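Local coordinates for protein myosin-2 (Saccharomyces cerevisiae, PDB 6IXO) that carries organelles and other cargo along actin cables as a class V myosin, binding cargo receptors through the globular tail domain that this chain represents, at residues Glu64-Arg67 / Gln73-Ser76; Ser211-Met216 / Lys272-Thr277. All coordinates share one frame; numbering follows the deposited sequence.

How the interactions relate
Both contacts lie in the all-helical globular tail, the cargo-binding part of this myosin, in a structure without bound cargo. Interaction 1 joins two consecutive helices across a short turn. Interaction 2 joins residues more than fifty positions apart in the chain. Their centres are 39 Å apart, and their nearest atoms are about 26 Å apart. The centre of interaction 1 lies about 32 Å from the centre of the chain, that of interaction 2 about 12 Å. Helix 97-124 is a shared neighbour: it meets Trp66 in interaction 1 and Ser211, Ile212 and Cys215 in interaction 2. A sulfate, probably from the crystallisation liquor, is bound by His274 and Trp214 in interaction 2.

Interaction 1. Residues Glu64-Arg67 / Gln73-Ser76; sequences EMWR and QSES
Ser74 OG hydrogen-bonds to the carbonyl O of Thr71, three residues back. Ser74 OG also lies 3.4 Å from Trp66 NE1. The motif is a pair of consecutive helices, 53-67 and 71-90, joined by a three-residue turn in the all-helical cargo-binding tail. Ser74 has chi1 67°, which sets OG between the backbone N and the carbonyl carbon, where it can meet the Thr71 oxygen. OG reaches the Trp66 ring at its edge, near the ring plane. Ser74 CB adds a contact of 3.6 Å to Trp66 NE1.

Met65 packs on the same serine. Its chain is extended beyond CG and carries the sulfur to the backbone of the next helix. Ser74 and Met65 also have the closest backbones, 6.1 Å between their CA atoms. Gln73 takes a smaller share, through its backbone carbon and CB.

The rest of the Trp66 ring packs against helices 97-124 and 134-180, and Tyr140 meets it edge-to-face. Away from the contact, Arg67 NH1 forms a salt bridge with Glu64 OE1 at 2.9 Å. Glu64 OE1 uses its syn lone pair, and Arg67 NH1 also bonds Gln415. Close to the turn, Met65 SD lies 3.6 Å from Ser74 CA and 4.0 Å from Ser74 CB.

Interaction 2. Residues Ser211-Met216 / Lys272-Thr277; sequences SIYWCM and KTHGLT. With SO4 (sulfate ion), chain B.
His274 and Tyr213 carry this contact as a T-shaped (edge-to-face) aromatic pair. It joins helix 202-218 to the turn after helix 254-273 in the helical cargo-binding tail. His274 CD2 points down onto the centre of the Tyr213 ring and lies 3.6 Å from Tyr213 CG. The ring planes stand at 89°. Tyr213 CG is anti to the backbone N (chi1 175°), which carries the ring out to meet the imidazole.

The imidazole is held at both nitrogens. ND1 bonds the carbonyl O of Trp270, whose ring also stacks on His274. NE2 donates to O4 of a sulfate, 2.6 Å from His274 NE2 at 170°. Both act as donors, so the imidazole is probably doubly protonated and positively charged. The sulfate probably came from the crystallisation liquor. Trp214 NE1 binds it more weakly, 3.0 Å from sulfate O4 and 3.3 Å from O2. Tyr213 CE2 lies over the Trp214 ring face.

Replacing Tyr213 by an alanine is likely to open a gap beneath His274 CD2 and remove the aromatic face that steadies the imidazole.

Tyr213 meets Phe226 of helix 223-247 edge-to-face, and Leu276 packs on Val230 of that helix, while Ile212 packs on helix 97-124.

Interaction 1. Residues Glu64-Arg67 / Gln73-Ser76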
loop_
_atom_site.group_PDB
_atom_site.type_symbol
_atom_site.label_atom_id
_atom_site.label_comp_id
_atom_site.label_asym_id
_atom_site.label_seq_id
_atom_site.Cartn_x
_atom_site.Cartn_y
_atom_site.Cartn_z
ATOM N N GLU A 64 -3.085 -28.241 -13.813
ATOM C CA GLU A 64 -3.504 -29.631 -14.025
ATOM C C GLU A 64 -4.819 -29.637 -14.787
ATOM O O GLU A 64 -5.027 -30.470 -15.680
ATOM C CB GLU A 64 -3.656 -30.405 -12.713
ATOM C CG GLU A 64 -2.361 -30.810 -12.103
ATOM C CD GLU A 64 -1.539 -31.666 -13.041
ATOM O OE1 GLU A 64 -2.066 -32.677 -13.542
ATOM O OE2 GLU A 64 -0.368 -31.320 -13.283
ATOM N N MET A 65 -5.705 -28.695 -14.444
ATOM C CA MET A 65 -6.955 -28.573 -15.187
ATOM C C MET A 65 -6.689 -28.322 -16.675
ATOM O O MET A 65 -7.295 -28.966 -17.548
ATOM C CB MET A 65 -7.810 -27.458 -14.609
ATOM C CG MET A 65 -8.503 -27.839 -13.326
ATOM S SD MET A 65 -9.385 -26.394 -12.704
ATOM C CE MET A 65 -10.210 -27.101 -11.283
ATOM N N TRP A 66 -5.769 -27.403 -16.973
ATOM C CA TRP A 66 -5.421 -27.166 -18.375
ATOM C C TRP A 66 -4.825 -28.397 -19.033
ATOM O O TRP A 66 -5.217 -28.749 -20.140
ATOM C CB TRP A 66 -4.452 -26.006 -18.510
ATOM C CG TRP A 66 -5.099 -24.723 -18.217
ATOM C CD1 TRP A 66 -6.440 -24.463 -18.185
ATOM C CD2 TRP A 66 -4.442 -23.505 -17.887
ATOM N NE1 TRP A 66 -6.651 -23.152 -17.864
ATOM C CE2 TRP A 66 -5.441 -22.539 -17.678
ATOM C CE3 TRP A 66 -3.102 -23.136 -17.767
ATOM C CZ2 TRP A 66 -5.151 -21.230 -17.357
ATOM C CZ3 TRP A 66 -2.807 -21.829 -17.417
ATOM C CH2 TRP A 66 -3.832 -20.887 -17.225
ATOM N N ARG A 67 -3.875 -29.034 -18.356
ATOM C CA ARG A 67 -3.239 -30.246 -18.875
ATOM C C ARG A 67 -4.256 -31.316 -19.276
ATOM O O ARG A 67 -4.061 -32.062 -20.252
ATOM C CB ARG A 67 -2.279 -30.794 -17.821
ATOM C CG ARG A 67 -1.712 -32.154 -18.133
ATOM C CD ARG A 67 -1.205 -32.789 -16.869
ATOM N NE ARG A 67 -0.758 -34.142 -17.146
ATOM C CZ ARG A 67 -0.488 -35.045 -16.216
ATOM N NH1 ARG A 67 -0.626 -34.732 -14.930
ATOM N NH2 ARG A 67 -0.086 -36.260 -16.583
ATOM N N GLN A 73 -13.857 -26.272 -16.405
ATOM C CA GLN A 73 -13.686 -26.368 -14.959
ATOM C C GLN A 73 -12.762 -25.242 -14.489
ATOM O O GLN A 73 -12.955 -24.699 -13.405
ATOM C CB GLN A 73 -13.113 -27.722 -14.523
ATOM C CG GLN A 73 -14.100 -28.899 -14.541
ATOM C CD GLN A 73 -14.442 -29.396 -15.935
ATOM O OE1 GLN A 73 -13.824 -29.000 -16.937
ATOM N NE2 GLN A 73 -15.429 -30.286 -16.002
ATOM N N SER A 74 -11.758 -24.903 -15.302
ATOM C CA SER A 74 -10.798 -23.877 -14.904
ATOM C C SER A 74 -11.469 -22.515 -14.885
ATOM O O SER A 74 -11.200 -21.687 -14.007
ATOM C CB SER A 74 -9.590 -23.861 -15.840
ATOM O OG SER A 74 -9.960 -23.438 -17.141
ATOM N N GLU A 75 -12.372 -22.285 -15.827
ATOM C CA GLU A 75 -13.033 -20.996 -15.882
ATOM C C GLU A 75 -13.920 -20.775 -14.646
ATOM O O GLU A 75 -13.889 -19.704 -14.032
ATOM C CB GLU A 75 -13.836 -20.873 -17.169
ATOM C CG GLU A 75 -13.546 -19.567 -17.896
ATOM C CD GLU A 75 -14.466 -19.331 -19.082
ATOM O OE1 GLU A 75 -14.836 -18.156 -19.319
ATOM O OE2 GLU A 75 -14.818 -20.316 -19.772
ATOM N N SER A 76 -14.684 -21.805 -14.282
ATOM C CA SER A 76 -15.482 -21.833 -13.056
ATOM C C SER A 76 -14.634 -21.592 -11.806
ATOM O O SER A 76 -14.914 -20.702 -10.982
ATOM C CB SER A 76 -16.204 -23.181 -12.950
ATOM O OG SER A 76 -16.562 -23.494 -11.617
#

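Interaction 2. Residues Ser211-Met216 / Lys272-Thr277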
loop_
_atom_site.group_PDB
_atom_site.type_symbol
_atom_site.label_atom_id
_atom_site.label_comp_id
_atom_site.label_asym_id
_atom_site.label_seq_id
_atom_site.Cartn_x
_atom_site.Cartn_y
_atom_site.Cartn_z
ATOM N N SER A 211 5.662 -1.302 10.208
ATOM C CA SER A 211 4.947 -2.539 9.909
ATOM C C SER A 211 4.845 -2.697 8.397
ATOM O O SER A 211 5.035 -3.795 7.862
ATOM C CB SER A 211 3.571 -2.513 10.576
ATOM O OG SER A 211 2.850 -3.703 10.293
ATOM N N ILE A 212 4.576 -1.598 7.688
ATOM C CA ILE A 212 4.597 -1.676 6.227
ATOM C C ILE A 212 5.970 -2.093 5.751
ATOM O O ILE A 212 6.108 -3.009 4.935
ATOM C CB ILE A 212 4.223 -0.359 5.597
ATOM C CG1 ILE A 212 2.752 -0.058 5.903
ATOM C CG2 ILE A 212 4.369 -0.408 4.065
ATOM C CD1 ILE A 212 2.328 1.331 5.461
ATOM N N TYR A 213 6.998 -1.433 6.274
ATOM C CA TYR A 213 8.361 -1.782 5.869
ATOM C C TYR A 213 8.702 -3.249 6.078
ATOM O O TYR A 213 9.200 -3.941 5.145
ATOM C CB TYR A 213 9.361 -0.899 6.665
ATOM C CG TYR A 213 10.806 -1.280 6.399
ATOM C CD1 TYR A 213 11.492 -0.747 5.315
ATOM C CD2 TYR A 213 11.483 -2.155 7.239
ATOM C CE1 TYR A 213 12.819 -1.064 5.076
ATOM C CE2 TYR A 213 12.817 -2.482 7.012
ATOM C CZ TYR A 213 13.474 -1.935 5.924
ATOM O OH TYR A 213 14.792 -2.236 5.684
ATOM N N TRP A 214 8.473 -3.755 7.297
ATOM C CA TRP A 214 8.936 -5.122 7.613
ATOM C C TRP A 214 8.091 -6.206 6.943
ATOM O O TRP A 214 8.624 -7.256 6.581
ATOM C CB TRP A 214 8.966 -5.340 9.123
ATOM C CG TRP A 214 10.179 -4.751 9.714
ATOM C CD1 TRP A 214 10.261 -3.639 10.536
ATOM C CD2 TRP A 214 11.524 -5.182 9.481
ATOM N NE1 TRP A 214 11.583 -3.398 10.845
ATOM C CE2 TRP A 214 12.372 -4.325 10.208
ATOM C CE3 TRP A 214 12.091 -6.223 8.726
ATOM C CZ2 TRP A 214 13.763 -4.472 10.205
ATOM C CZ3 TRP A 214 13.459 -6.370 8.729
ATOM C CH2 TRP A 214 14.285 -5.498 9.461
ATOM N N CYS A 215 6.787 -5.948 6.744
ATOM C CA CYS A 215 5.916 -6.920 6.031
ATOM C C CYS A 215 6.355 -7.022 4.584
ATOM O O CYS A 215 6.482 -8.128 4.014
ATOM C CB CYS A 215 4.417 -6.504 6.128
ATOM S SG CYS A 215 3.740 -6.869 7.770
ATOM N N MET A 216 6.615 -5.868 3.973
ATOM C CA MET A 216 7.112 -5.861 2.597
ATOM C C MET A 216 8.477 -6.487 2.458
ATOM O O MET A 216 8.725 -7.267 1.518
ATOM C CB MET A 216 7.134 -4.443 2.058
ATOM C CG MET A 216 5.704 -3.939 1.944
ATOM S SD MET A 216 5.550 -2.851 0.558
ATOM C CE MET A 216 3.797 -2.508 0.595
ATOM N N LYS A 272 14.615 8.258 6.190
ATOM C CA LYS A 272 16.016 8.178 5.860
ATOM C C LYS A 272 16.662 6.820 6.155
ATOM O O LYS A 272 17.593 6.428 5.481
ATOM C CB LYS A 272 16.798 9.286 6.608
ATOM C CG LYS A 272 16.507 10.683 6.102
ATOM C CD LYS A 272 17.301 11.706 6.906
ATOM C CE LYS A 272 16.661 13.088 6.875
ATOM N NZ LYS A 272 16.913 13.895 5.647
ATOM N N THR A 273 16.203 6.104 7.168
ATOM C CA THR A 273 16.864 4.846 7.452
ATOM C C THR A 273 16.119 3.665 6.851
ATOM O O THR A 273 16.530 2.517 7.030
ATOM C CB THR A 273 17.006 4.623 8.940
ATOM O OG1 THR A 273 15.757 4.917 9.578
ATOM C CG2 THR A 273 18.076 5.535 9.461
ATOM N N HIS A 274 15.035 3.948 6.137
ATOM C CA HIS A 274 14.196 2.870 5.603
ATOM C C HIS A 274 14.045 2.945 4.110
ATOM O O HIS A 274 13.020 2.562 3.562
ATOM C CB HIS A 274 12.827 2.886 6.292
ATOM C CG HIS A 274 12.906 2.389 7.691
ATOM N ND1 HIS A 274 13.312 3.187 8.738
ATOM C CD2 HIS A 274 12.789 1.136 8.188
ATOM C CE1 HIS A 274 13.387 2.454 9.841
ATOM N NE2 HIS A 274 13.066 1.207 9.533
ATOM N N GLY A 275 15.078 3.444 3.449
ATOM C CA GLY A 275 15.147 3.309 2.005
ATOM C C GLY A 275 14.595 4.458 1.187
ATOM O O GLY A 275 14.707 4.464 -0.032
ATOM N N LEU A 276 13.992 5.442 1.829
ATOM C CA LEU A 276 13.460 6.538 1.051
ATOM C C LEU A 276 14.449 7.683 0.997
ATOM O O LEU A 276 15.136 7.959 1.967
ATOM C CB LEU A 276 12.143 7.022 1.636
ATOM C CG LEU A 276 11.004 6.027 1.821
ATOM C CD1 LEU A 276 9.803 6.850 2.083
ATOM C CD2 LEU A 276 10.794 5.186 0.585
ATOM N N THR A 277 14.509 8.370 -0.129
ATOM C CA THR A 277 15.343 9.557 -0.221
ATOM C C THR A 277 14.460 10.771 -0.480
ATOM O O THR A 277 14.931 11.906 -0.492
ATOM C CB THR A 277 16.400 9.418 -1.327
ATOM O OG1 THR A 277 15.788 8.847 -2.489
ATOM C CG2 THR A 277 17.536 8.510 -0.864
HETATM S S SO4 B . 13.654 -0.788 12.435
HETATM O O1 SO4 B . 13.750 0.606 12.858
HETATM O O2 SO4 B . 12.689 -1.495 13.275
HETATM O O3 SO4 B . 14.966 -1.417 12.546
HETATM O O4 SO4 B . 13.210 -0.845 11.049
#